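Succinate-semialdehyde dehydrogenase (Streptococcus pyogenes MGAS1882, PDB 4OHT) probably oxidises succinate semialdehyde to succinate with NADP as electron acceptor, as a member of the aldehyde dehydrogenase family. Local coordinates at residues Q82-L87 against W131-Y136; L126-W131 against V201-T206; M152-A157 against I181-I186. All blocks are in the same frame, centred on the assembly; numbering follows the deposited sequence.

Overall arrangement
All three contacts touch the bound NADP. Contacts 2 and 3 lie in the same six-stranded sheet, in a part of it where the strands run parallel, their centres about 9 Å apart, with strands 124-128 and 152-155 side by side: Ala127 N lies 2.9 Å from Val153 O, and Ala127 O 2.9 Å from Lys155 N. Contact 1 lies farther off, its centre about 16 Å from that of contact 2 and 17 Å from that of contact 3. It shares Trp131 with contact 2 and reaches contact 3 where Pro134 O stands 2.9 Å from His156 NE2. Within these contacts NADP is bonded by Glu129 O, by Lys155 NZ and weakly by Trp131 NE1.

Contact 1 of 3, residues Q82-L87 against W131-Y136; sequences QGEVDL and WNFPYY. With NAP (NADP nicotinamide-adenine-dinucleotide phosphate), chain C.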
loop_
_atom_site.group_PDB
_atom_site.type_symbol
_atom_site.label_atom_id
_atom_site.label_comp_id
_atom_site.label_asym_id
_atom_site.label_seq_id
_atom_site.Cartn_x
_atom_site.Cartn_y
_atom_site.Cartn_z
ATOM N N GLN A 82 16.580 -8.263 26.988
ATOM C CA GLN A 82 17.016 -6.929 27.414
ATOM C C GLN A 82 17.409 -6.126 26.176
ATOM O O GLN A 82 17.163 -4.925 26.097
ATOM C CB GLN A 82 18.221 -7.021 28.359
ATOM C CG GLN A 82 17.902 -7.615 29.721
ATOM C CD GLN A 82 19.136 -7.743 30.593
ATOM O OE1 GLN A 82 20.071 -8.471 30.260
ATOM N NE2 GLN A 82 19.148 -7.030 31.716
ATOM N N GLY A 83 18.025 -6.805 25.211
ATOM C CA GLY A 83 18.430 -6.140 23.987
ATOM C C GLY A 83 17.209 -5.677 23.221
ATOM O O GLY A 83 17.212 -4.601 22.619
ATOM N N GLU A 84 16.156 -6.491 23.245
ATOM C CA GLU A 84 14.927 -6.138 22.555
ATOM C C GLU A 84 14.341 -4.868 23.162
ATOM O O GLU A 84 13.899 -3.974 22.434
ATOM C CB GLU A 84 13.897 -7.268 22.643
ATOM C CG GLU A 84 12.598 -6.911 21.942
ATOM C CD GLU A 84 11.661 -8.088 21.766
ATOM O OE1 GLU A 84 12.124 -9.245 21.879
ATOM O OE2 GLU A 84 10.462 -7.848 21.495
ATOM N N VAL A 85 14.333 -4.786 24.492
ATOM C CA VAL A 85 13.805 -3.598 25.158
ATOM C C VAL A 85 14.595 -2.353 24.747
ATOM O O VAL A 85 14.006 -1.312 24.474
ATOM C CB VAL A 85 13.847 -3.731 26.706
ATOM C CG1 VAL A 85 13.428 -2.418 27.353
ATOM C CG2 VAL A 85 12.914 -4.855 27.161
ATOM N N ASP A 86 15.920 -2.454 24.699
ATOM C CA ASP A 86 16.739 -1.309 24.310
ATOM C C ASP A 86 16.343 -0.801 22.921
ATOM O O ASP A 86 16.266 0.411 22.692
ATOM C CB ASP A 86 18.234 -1.668 24.309
ATOM C CG ASP A 86 18.778 -1.954 25.709
ATOM O OD1 ASP A 86 18.173 -1.504 26.704
ATOM O OD2 ASP A 86 19.830 -2.620 25.814
ATOM N N LEU A 87 16.091 -1.722 21.996
ATOM C CA LEU A 87 15.708 -1.328 20.646
ATOM C C LEU A 87 14.353 -0.618 20.672
ATOM O O LEU A 87 14.129 0.341 19.928
ATOM C CB LEU A 87 15.660 -2.553 19.719
ATOM C CG LEU A 87 15.232 -2.295 18.271
ATOM C CD1 LEU A 87 16.057 -1.164 17.650
ATOM C CD2 LEU A 87 15.395 -3.576 17.480
ATOM N N TRP A 131 4.819 -13.740 17.995
ATOM C CA TRP A 131 5.523 -13.921 19.268
ATOM C C TRP A 131 7.047 -13.821 19.283
ATOM O O TRP A 131 7.629 -13.679 20.360
ATOM C CB TRP A 131 5.158 -15.281 19.865
ATOM C CG TRP A 131 5.301 -16.405 18.875
ATOM C CD1 TRP A 131 4.304 -16.978 18.139
ATOM C CD2 TRP A 131 6.519 -17.047 18.466
ATOM N NE1 TRP A 131 4.822 -17.931 17.296
ATOM C CE2 TRP A 131 6.177 -17.996 17.474
ATOM C CE3 TRP A 131 7.864 -16.912 18.839
ATOM C CZ2 TRP A 131 7.134 -18.809 16.848
ATOM C CZ3 TRP A 131 8.818 -17.721 18.216
ATOM C CH2 TRP A 131 8.444 -18.657 17.231
ATOM N N ASN A 132 7.702 -13.892 18.124
ATOM C CA ASN A 132 9.162 -13.888 18.121
ATOM C C ASN A 132 9.874 -12.674 18.733
ATOM O O ASN A 132 10.995 -12.806 19.219
ATOM C CB ASN A 132 9.688 -14.214 16.713
ATOM C CG ASN A 132 9.568 -13.058 15.739
ATOM O OD1 ASN A 132 8.683 -12.207 15.844
ATOM N ND2 ASN A 132 10.461 -13.039 14.765
ATOM N N PHE A 133 9.224 -11.513 18.729
ATOM C CA PHE A 133 9.770 -10.285 19.325
ATOM C C PHE A 133 8.536 -9.553 19.852
ATOM O O PHE A 133 8.084 -8.562 19.271
ATOM C CB PHE A 133 10.485 -9.425 18.275
ATOM C CG PHE A 133 11.815 -9.983 17.820
ATOM C CD1 PHE A 133 12.959 -9.837 18.607
ATOM C CD2 PHE A 133 11.920 -10.650 16.598
ATOM C CE1 PHE A 133 14.195 -10.350 18.183
ATOM C CE2 PHE A 133 13.144 -11.167 16.162
ATOM C CZ PHE A 133 14.285 -11.018 16.955
ATOM N N PRO A 134 7.978 -10.039 20.973
ATOM C CA PRO A 134 6.782 -9.493 21.626
ATOM C C PRO A 134 6.670 -7.969 21.727
ATOM O O PRO A 134 5.616 -7.407 21.450
ATOM C CB PRO A 134 6.801 -10.161 23.002
ATOM C CG PRO A 134 7.472 -11.460 22.740
ATOM C CD PRO A 134 8.616 -11.054 21.834
ATOM N N TYR A 135 7.750 -7.302 22.123
ATOM C CA TYR A 135 7.720 -5.850 22.269
ATOM C C TYR A 135 8.145 -5.092 21.023
ATOM O O TYR A 135 7.521 -4.104 20.650
ATOM C CB TYR A 135 8.579 -5.429 23.466
ATOM C CG TYR A 135 7.765 -5.270 24.726
ATOM C CD1 TYR A 135 6.844 -6.241 25.107
ATOM C CD2 TYR A 135 7.862 -4.116 25.502
ATOM C CE1 TYR A 135 6.034 -6.070 26.216
ATOM C CE2 TYR A 135 7.055 -3.932 26.618
ATOM C CZ TYR A 135 6.140 -4.914 26.967
ATOM O OH TYR A 135 5.319 -4.725 28.053
ATOM N N TYR A 136 9.206 -5.558 20.382
ATOM C CA TYR A 136 9.705 -4.921 19.173
ATOM C C TYR A 136 8.642 -4.900 18.059
ATOM O O TYR A 136 8.469 -3.884 17.387
ATOM C CB TYR A 136 10.964 -5.656 18.703
ATOM C CG TYR A 136 11.355 -5.368 17.272
ATOM C CD1 TYR A 136 11.977 -4.169 16.922
ATOM C CD2 TYR A 136 11.083 -6.291 16.263
ATOM C CE1 TYR A 136 12.318 -3.897 15.598
ATOM C CE2 TYR A 136 11.418 -6.029 14.936
ATOM C CZ TYR A 136 12.031 -4.832 14.611
ATOM O OH TYR A 136 12.327 -4.568 13.295
HETATM P PA NAP C . 1.276 -16.428 12.657
HETATM O O1A NAP C . 0.732 -15.959 11.339
HETATM O O2A NAP C . 0.875 -17.830 12.905
HETATM O O5B NAP C . 0.706 -15.460 13.793
HETATM C C5B NAP C . 1.008 -14.067 13.724
HETATM C C4B NAP C . -0.203 -13.338 14.248
HETATM O O4B NAP C . -1.305 -13.500 13.323
HETATM C C3B NAP C . -0.643 -13.981 15.531
HETATM O O3B NAP C . -1.156 -12.961 16.380
HETATM C C2B NAP C . -1.718 -14.910 15.103
HETATM O O2B NAP C . -2.636 -15.177 16.164
HETATM C C1B NAP C . -2.394 -14.116 14.043
HETATM N N9A NAP C . -3.173 -14.893 13.164
HETATM C C8A NAP C . -2.751 -15.946 12.430
HETATM N N7A NAP C . -3.771 -16.389 11.645
HETATM C C5A NAP C . -4.890 -15.605 11.869
HETATM C C6A NAP C . -6.201 -15.480 11.300
HETATM N N6A NAP C . -6.680 -16.371 10.365
HETATM N N1A NAP C . -6.999 -14.469 11.709
HETATM C C2A NAP C . -6.590 -13.608 12.618
HETATM N N3A NAP C . -5.371 -13.681 13.188
HETATM C C4A NAP C . -4.507 -14.647 12.850
HETATM O O3 NAP C . 2.857 -16.340 12.702
HETATM P PN NAP C . 3.687 -16.698 14.037
HETATM O O1N NAP C . 3.675 -18.187 14.211
HETATM O O2N NAP C . 3.034 -16.031 15.227
HETATM O O5D NAP C . 5.115 -16.221 13.874
HETATM P P2B NAP C . -2.547 -16.519 17.060
HETATM O O1X NAP C . -3.702 -16.482 18.030
HETATM O O2X NAP C . -2.688 -17.710 16.199
HETATM O O3X NAP C . -1.250 -16.581 17.802
#
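Glu84 turns CG to the side opposite its own amide nitrogen (chi1 179°) and runs extended beyond it, which carries the carboxylate across to the backbone of Tyr135 and Tyr136. There OE2 accepts two backbone N-H groups. Tyr136 N meets Glu84 OE2 at 2.8 Å in an almost straight bond (176°), on the anti side of the carboxylate, whose plane stands about at a right angle to the Tyr136 ring. Tyr135 N is also 2.8 Å from Glu84 OE2 but more bent (134°), lying nearly on the line of the C-O bond. The second oxygen, Glu84 OE1, sits at the edge of the Phe133 ring, 3.4 Å from Phe133 CD1, and is salt-bridged to Lys76, which would balance the buried charge. One turn farther along, Leu87 CD2 meets the CD1-CE1 side of the Tyr136 ring obliquely, 3.5 Å from Tyr136 CD1. Trp131, at the start of the segment, gives NADP O1N a weak hydrogen bond from NE1. The contact joins helix 78-103 to the loop between strand 124-128 and helix 136-148, with helix 63-74 packed on Glu84 and helix 161-173 on Pro134 and Tyr135.

Contact 2 of 3, residues L126-W131 against V201-T206; sequences LAVEPW and VGVCLT. With NAP (NADP nicotinamide-adenine-dinucleotide phosphate), chain C.
Leu126 N donates to Gly202 O, the first of four backbone bonds that pair strand 126-128 with strand 201-206 in parallel, their short axes 14° apart. Cys204 N returns the bond to Leu126 O, Val128 N gives to Cys204 O, and Thr206 N to Val128 O; each is 3.0 Å from donor N to acceptor O, with angles at hydrogen from 159° to 176°. Three of the carbonyls take a CA-H contact besides, as where Val203 CA lies 3.3 Å from Leu126 O. The N-H and C=O of Ala127 serve strand 152-155 instead, bonding to Val153 and Lys155.

Glu129 turns its acceptors to the cofactor and to water. Glu129 O accepts from the ribose hydroxyl O3B of NADP at 2.8 Å. The Glu129 side chain folds back at chi2, bringing its carboxylate toward Thr206; a water bridges them, 2.7 Å from Glu129 OE2 and 2.6 Å from Thr206 OG1, which also has a weak hydrogen bond with Arg140 NH2. Pro130, which has no N-H, instead sets CD 3.1 Å from Thr206 O. Val128 CG1 makes a van der Waals approach to the ribose, 3.2 Å from NADP O4B.

These strands form the middle of a Rossmann-like cofactor-binding sheet, between strand 152-155 beside Leu126 and Ala127 and strand 225-229 beside Val203 to Thr206, with helix 136-148 packed on Glu129 and Cys204.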
loop_
_atom_site.group_PDB
_atom_site.type_symbol
_atom_site.label_atom_id
_atom_site.label_comp_id
_atom_site.label_asym_id
_atom_site.label_seq_id
_atom_site.Cartn_x
_atom_site.Cartn_y
_atom_site.Cartn_z
ATOM N N LEU A 126 -5.499 -1.445 13.000
ATOM C CA LEU A 126 -5.419 -2.743 13.656
ATOM C C LEU A 126 -4.050 -3.342 13.362
ATOM O O LEU A 126 -3.617 -3.379 12.208
ATOM C CB LEU A 126 -6.486 -3.699 13.125
ATOM C CG LEU A 126 -6.217 -5.171 13.465
ATOM C CD1 LEU A 126 -6.320 -5.381 14.981
ATOM C CD2 LEU A 126 -7.208 -6.072 12.720
ATOM N N ALA A 127 -3.372 -3.807 14.407
ATOM C CA ALA A 127 -2.065 -4.433 14.257
ATOM C C ALA A 127 -2.170 -5.874 14.740
ATOM O O ALA A 127 -2.675 -6.133 15.834
ATOM C CB ALA A 127 -0.999 -3.676 15.078
ATOM N N VAL A 128 -1.709 -6.805 13.908
ATOM C CA VAL A 128 -1.716 -8.227 14.239
ATOM C C VAL A 128 -0.243 -8.596 14.283
ATOM O O VAL A 128 0.453 -8.477 13.276
ATOM C CB VAL A 128 -2.443 -9.056 13.157
ATOM C CG1 VAL A 128 -2.518 -10.527 13.580
ATOM C CG2 VAL A 128 -3.841 -8.497 12.943
ATOM N N GLU A 129 0.227 -9.044 15.446
ATOM C CA GLU A 129 1.641 -9.354 15.630
ATOM C C GLU A 129 1.988 -10.771 16.085
ATOM O O GLU A 129 1.164 -11.476 16.674
ATOM C CB GLU A 129 2.245 -8.344 16.622
ATOM C CG GLU A 129 2.037 -6.875 16.240
ATOM C CD GLU A 129 2.545 -6.545 14.836
ATOM O OE1 GLU A 129 3.600 -7.078 14.439
ATOM O OE2 GLU A 129 1.897 -5.738 14.130
ATOM N N PRO A 130 3.235 -11.201 15.818
ATOM C CA PRO A 130 3.747 -12.529 16.174
ATOM C C PRO A 130 4.515 -12.541 17.505
ATOM O O PRO A 130 4.840 -11.487 18.056
ATOM C CB PRO A 130 4.642 -12.858 14.990
ATOM C CG PRO A 130 5.302 -11.531 14.745
ATOM C CD PRO A 130 4.167 -10.518 14.900
ATOM N N TRP A 131 4.819 -13.740 17.995
ATOM C CA TRP A 131 5.523 -13.921 19.268
ATOM C C TRP A 131 7.047 -13.821 19.283
ATOM O O TRP A 131 7.629 -13.679 20.360
ATOM C CB TRP A 131 5.158 -15.281 19.865
ATOM C CG TRP A 131 5.301 -16.405 18.875
ATOM C CD1 TRP A 131 4.304 -16.978 18.139
ATOM C CD2 TRP A 131 6.519 -17.047 18.466
ATOM N NE1 TRP A 131 4.822 -17.931 17.296
ATOM C CE2 TRP A 131 6.177 -17.996 17.474
ATOM C CE3 TRP A 131 7.864 -16.912 18.839
ATOM C CZ2 TRP A 131 7.134 -18.809 16.848
ATOM C CZ3 TRP A 131 8.818 -17.721 18.216
ATOM C CH2 TRP A 131 8.444 -18.657 17.231
ATOM N N VAL A 201 -9.492 1.812 9.723
ATOM C CA VAL A 201 -9.110 2.219 8.378
ATOM C C VAL A 201 -7.903 1.515 7.779
ATOM O O VAL A 201 -7.552 1.767 6.627
ATOM C CB VAL A 201 -8.827 3.736 8.336
ATOM C CG1 VAL A 201 -10.049 4.501 8.799
ATOM C CG2 VAL A 201 -7.622 4.070 9.226
ATOM N N GLY A 202 -7.259 0.650 8.555
ATOM C CA GLY A 202 -6.091 -0.045 8.048
ATOM C C GLY A 202 -5.641 -1.211 8.903
ATOM O O GLY A 202 -6.010 -1.321 10.071
ATOM N N VAL A 203 -4.824 -2.078 8.316
ATOM C CA VAL A 203 -4.319 -3.244 9.024
ATOM C C VAL A 203 -2.864 -3.503 8.678
ATOM O O VAL A 203 -2.497 -3.550 7.499
ATOM C CB VAL A 203 -5.096 -4.533 8.645
ATOM C CG1 VAL A 203 -4.667 -5.673 9.548
ATOM C CG2 VAL A 203 -6.595 -4.302 8.730
ATOM N N CYS A 204 -2.036 -3.655 9.708
ATOM C CA CYS A 204 -0.635 -3.975 9.503
ATOM C C CYS A 204 -0.404 -5.300 10.220
ATOM O O CYS A 204 -0.669 -5.432 11.420
ATOM C CB CYS A 204 0.295 -2.879 10.049
ATOM S SG CYS A 204 0.076 -2.412 11.785
ATOM N N LEU A 205 0.064 -6.290 9.467
ATOM C CA LEU A 205 0.321 -7.603 10.030
ATOM C C LEU A 205 1.753 -8.066 9.842
ATOM O O LEU A 205 2.401 -7.761 8.836
ATOM C CB LEU A 205 -0.629 -8.640 9.409
ATOM C CG LEU A 205 -0.455 -10.120 9.797
ATOM C CD1 LEU A 205 -1.780 -10.856 9.622
ATOM C CD2 LEU A 205 0.637 -10.774 8.952
ATOM N N THR A 206 2.238 -8.793 10.840
ATOM C CA THR A 206 3.556 -9.396 10.800
ATOM C C THR A 206 3.279 -10.840 11.212
ATOM O O THR A 206 2.681 -11.091 12.258
ATOM C CB THR A 206 4.535 -8.744 11.799
ATOM O OG1 THR A 206 4.745 -7.371 11.445
ATOM C CG2 THR A 206 5.874 -9.463 11.764
HETATM P PA NAP C . 1.276 -16.428 12.657
HETATM O O1A NAP C . 0.732 -15.959 11.339
HETATM O O2A NAP C . 0.875 -17.830 12.905
HETATM O O5B NAP C . 0.706 -15.460 13.793
HETATM C C5B NAP C . 1.008 -14.067 13.724
HETATM C C4B NAP C . -0.203 -13.338 14.248
HETATM O O4B NAP C . -1.305 -13.500 13.323
HETATM C C3B NAP C . -0.643 -13.981 15.531
HETATM O O3B NAP C . -1.156 -12.961 16.380
HETATM C C2B NAP C . -1.718 -14.910 15.103
HETATM O O2B NAP C . -2.636 -15.177 16.164
HETATM C C1B NAP C . -2.394 -14.116 14.043
HETATM N N9A NAP C . -3.173 -14.893 13.164
HETATM C C8A NAP C . -2.751 -15.946 12.430
HETATM N N7A NAP C . -3.771 -16.389 11.645
HETATM C C5A NAP C . -4.890 -15.605 11.869
HETATM C C6A NAP C . -6.201 -15.480 11.300
HETATM N N6A NAP C . -6.680 -16.371 10.365
HETATM N N1A NAP C . -6.999 -14.469 11.709
HETATM C C2A NAP C . -6.590 -13.608 12.618
HETATM N N3A NAP C . -5.371 -13.681 13.188
HETATM C C4A NAP C . -4.507 -14.647 12.850
HETATM O O3 NAP C . 2.857 -16.340 12.702
HETATM P PN NAP C . 3.687 -16.698 14.037
HETATM O O1N NAP C . 3.675 -18.187 14.211
HETATM O O2N NAP C . 3.034 -16.031 15.227
HETATM O O5D NAP C . 5.115 -16.221 13.874
HETATM P P2B NAP C . -2.547 -16.519 17.060
HETATM O O1X NAP C . -3.702 -16.482 18.030
HETATM O O2X NAP C . -2.688 -17.710 16.199
HETATM O O3X NAP C . -1.250 -16.581 17.802
HETATM O O HOH W 1 3.214 -5.332 11.763
#

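Contact 3 of 3, residues M152-A157 against I181-I186; sequences MVLKHA and ITNLFI. With NAP (NADP nicotinamide-adenine-dinucleotide phosphate), chain C.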
loop_
_atom_site.group_PDB
_atom_site.type_symbol
_atom_site.label_atom_id
_atom_site.label_comp_id
_atom_site.label_asym_id
_atom_site.label_seq_id
_atom_site.Cartn_x
_atom_site.Cartn_y
_atom_site.Cartn_z
ATOM N N MET A 152 -4.529 2.871 17.952
ATOM C CA MET A 152 -4.266 1.492 17.569
ATOM C C MET A 152 -4.908 0.390 18.425
ATOM O O MET A 152 -5.057 0.536 19.640
ATOM C CB MET A 152 -2.751 1.282 17.535
ATOM C CG MET A 152 -2.315 -0.141 17.259
ATOM S SD MET A 152 -0.528 -0.270 17.042
ATOM C CE MET A 152 -0.346 0.587 15.458
ATOM N N VAL A 153 -5.305 -0.702 17.771
ATOM C CA VAL A 153 -5.854 -1.861 18.474
ATOM C C VAL A 153 -4.944 -3.016 18.087
ATOM O O VAL A 153 -4.577 -3.178 16.915
ATOM C CB VAL A 153 -7.341 -2.175 18.117
ATOM C CG1 VAL A 153 -8.233 -1.090 18.702
ATOM C CG2 VAL A 153 -7.538 -2.307 16.607
ATOM N N LEU A 154 -4.563 -3.801 19.086
ATOM C CA LEU A 154 -3.630 -4.889 18.888
ATOM C C LEU A 154 -4.143 -6.291 19.154
ATOM O O LEU A 154 -4.796 -6.549 20.165
ATOM C CB LEU A 154 -2.403 -4.641 19.772
ATOM C CG LEU A 154 -1.395 -5.773 19.978
ATOM C CD1 LEU A 154 -0.595 -5.983 18.709
ATOM C CD2 LEU A 154 -0.456 -5.413 21.126
ATOM N N LYS A 155 -3.829 -7.188 18.229
ATOM C CA LYS A 155 -4.168 -8.597 18.354
ATOM C C LYS A 155 -2.791 -9.242 18.315
ATOM O O LYS A 155 -2.168 -9.327 17.251
ATOM C CB LYS A 155 -5.008 -9.070 17.166
ATOM C CG LYS A 155 -5.641 -10.449 17.338
ATOM C CD LYS A 155 -4.646 -11.573 17.104
ATOM C CE LYS A 155 -5.272 -12.932 17.368
ATOM N NZ LYS A 155 -4.298 -13.822 18.073
ATOM N N HIS A 156 -2.300 -9.650 19.483
ATOM C CA HIS A 156 -0.985 -10.272 19.591
ATOM C C HIS A 156 -1.130 -11.793 19.564
ATOM O O HIS A 156 -2.244 -12.315 19.616
ATOM C CB HIS A 156 -0.312 -9.846 20.895
ATOM C CG HIS A 156 1.156 -9.586 20.760
ATOM N ND1 HIS A 156 1.987 -10.374 19.993
ATOM C CD2 HIS A 156 1.944 -8.635 21.313
ATOM C CE1 HIS A 156 3.224 -9.918 20.077
ATOM N NE2 HIS A 156 3.225 -8.864 20.872
ATOM N N ALA A 157 -0.004 -12.496 19.498
ATOM C CA ALA A 157 -0.015 -13.951 19.452
ATOM C C ALA A 157 -0.596 -14.579 20.725
ATOM O O ALA A 157 -0.484 -14.026 21.827
ATOM C CB ALA A 157 1.391 -14.473 19.201
ATOM N N ILE A 181 -3.620 2.805 22.412
ATOM C CA ILE A 181 -3.393 1.432 21.980
ATOM C C ILE A 181 -4.123 0.541 22.974
ATOM O O ILE A 181 -4.077 0.768 24.187
ATOM C CB ILE A 181 -1.897 1.024 21.935
ATOM C CG1 ILE A 181 -1.783 -0.410 21.392
ATOM C CG2 ILE A 181 -1.271 1.125 23.316
ATOM C CD1 ILE A 181 -0.358 -0.863 21.051
ATOM N N THR A 182 -4.830 -0.452 22.458
ATOM C CA THR A 182 -5.553 -1.370 23.316
ATOM C C THR A 182 -5.285 -2.787 22.860
ATOM O O THR A 182 -5.382 -3.101 21.664
ATOM C CB THR A 182 -7.078 -1.132 23.262
ATOM O OG1 THR A 182 -7.375 0.222 23.630
ATOM C CG2 THR A 182 -7.793 -2.082 24.221
ATOM N N ASN A 183 -4.930 -3.645 23.809
ATOM C CA ASN A 183 -4.689 -5.037 23.483
ATOM C C ASN A 183 -6.041 -5.737 23.361
ATOM O O ASN A 183 -6.962 -5.451 24.125
ATOM C CB ASN A 183 -3.865 -5.717 24.569
ATOM C CG ASN A 183 -3.728 -7.203 24.329
ATOM O OD1 ASN A 183 -3.192 -7.627 23.302
ATOM N ND2 ASN A 183 -4.219 -8.007 25.270
ATOM N N LEU A 184 -6.154 -6.653 22.407
ATOM C CA LEU A 184 -7.398 -7.380 22.197
ATOM C C LEU A 184 -7.169 -8.886 22.291
ATOM O O LEU A 184 -6.446 -9.463 21.469
ATOM C CB LEU A 184 -7.982 -7.064 20.809
ATOM C CG LEU A 184 -8.170 -5.601 20.403
ATOM C CD1 LEU A 184 -8.708 -5.530 18.978
ATOM C CD2 LEU A 184 -9.129 -4.919 21.368
ATOM N N PHE A 185 -7.768 -9.518 23.294
ATOM C CA PHE A 185 -7.649 -10.965 23.442
ATOM C C PHE A 185 -8.845 -11.538 22.681
ATOM O O PHE A 185 -9.797 -12.035 23.280
ATOM C CB PHE A 185 -7.720 -11.370 24.917
ATOM C CG PHE A 185 -6.450 -11.116 25.681
ATOM C CD1 PHE A 185 -5.214 -11.432 25.127
ATOM C CD2 PHE A 185 -6.490 -10.593 26.973
ATOM C CE1 PHE A 185 -4.033 -11.235 25.846
ATOM C CE2 PHE A 185 -5.315 -10.393 27.702
ATOM C CZ PHE A 185 -4.085 -10.714 27.139
ATOM N N ILE A 186 -8.786 -11.459 21.354
ATOM C CA ILE A 186 -9.883 -11.922 20.521
ATOM C C ILE A 186 -9.578 -13.112 19.612
ATOM O O ILE A 186 -8.420 -13.489 19.404
ATOM C CB ILE A 186 -10.423 -10.758 19.654
ATOM C CG1 ILE A 186 -9.309 -10.211 18.752
ATOM C CG2 ILE A 186 -10.963 -9.644 20.562
ATOM C CD1 ILE A 186 -9.754 -9.037 17.855
HETATM P PA NAP C . 1.276 -16.428 12.657
HETATM O O1A NAP C . 0.732 -15.959 11.339
HETATM O O2A NAP C . 0.875 -17.830 12.905
HETATM O O5B NAP C . 0.706 -15.460 13.793
HETATM C C5B NAP C . 1.008 -14.067 13.724
HETATM C C4B NAP C . -0.203 -13.338 14.248
HETATM O O4B NAP C . -1.305 -13.500 13.323
HETATM C C3B NAP C . -0.643 -13.981 15.531
HETATM O O3B NAP C . -1.156 -12.961 16.380
HETATM C C2B NAP C . -1.718 -14.910 15.103
HETATM O O2B NAP C . -2.636 -15.177 16.164
HETATM C C1B NAP C . -2.394 -14.116 14.043
HETATM N N9A NAP C . -3.173 -14.893 13.164
HETATM C C8A NAP C . -2.751 -15.946 12.430
HETATM N N7A NAP C . -3.771 -16.389 11.645
HETATM C C5A NAP C . -4.890 -15.605 11.869
HETATM C C6A NAP C . -6.201 -15.480 11.300
HETATM N N6A NAP C . -6.680 -16.371 10.365
HETATM N N1A NAP C . -6.999 -14.469 11.709
HETATM C C2A NAP C . -6.590 -13.608 12.618
HETATM N N3A NAP C . -5.371 -13.681 13.188
HETATM C C4A NAP C . -4.507 -14.647 12.850
HETATM O O3 NAP C . 2.857 -16.340 12.702
HETATM P PN NAP C . 3.687 -16.698 14.037
HETATM O O1N NAP C . 3.675 -18.187 14.211
HETATM O O2N NAP C . 3.034 -16.031 15.227
HETATM O O5D NAP C . 5.115 -16.221 13.874
HETATM P P2B NAP C . -2.547 -16.519 17.060
HETATM O O1X NAP C . -3.702 -16.482 18.030
HETATM O O2X NAP C . -2.688 -17.710 16.199
HETATM O O3X NAP C . -1.250 -16.581 17.802
HETATM O O HOH W 2 -7.186 1.657 20.962
HETATM O O HOH W 3 -3.767 -9.873 21.945
#
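Met152 and Ile181 lie side by side and point the same way from paired strands, Met152 SD 4.1 Å from Ile181 CD1. Both have their first branch anti to the backbone N (chi1 175° for Met152), which sets the two chains running together before the thioether bends away at chi3. Leu154 follows on the same face of the sheet: its CD2 slants past the amide of Asn183, and its CB is near Ile181 CD1. The opposite face carries Val153, crossed at an angle by Leu184, whose CD1 comes 3.7 Å from Val153 CB.

The backbones that hold these pairs run parallel, 22° apart between short axes. Thr182 N bonds to Met152 O, Leu154 N to Thr182 O, and Leu184 N to Leu154 O. Strand 152-155, helix 161-173 and strand 181-183 make a beta-alpha-beta unit of the Rossmann-like fold, in which strand 181-183 is an outermost strand of the sheet within this chain. Helix 136-148 packs on the face with Met152, Leu154 and Ile181, helix 22-41 on the face with Val153 and Thr182 and against Leu184.

Past Leu184 the chain turns at Phe185, the centre of an inverse gamma turn, and the Asn183 amide nitrogen ND2 stands 3.2 Å above the middle of the Phe185 ring. The other amide atom, Asn183 OD1, accepts from a water that also donates to Leu184 O and accepts from His156 N.

Lys155 lies across Ile186, with Lys155 CG 3.9 Å from Ile186 CG1, and bends at chi2 (-78°) toward NADP. Its NZ bonds to O1X of the 2'-phosphate at 2.7 Å and to O2B at 2.9 Å, a grip on the group that distinguishes NADP from NAD; His156 O and Tyr3 OH also bond NZ, so four partners share three N-H.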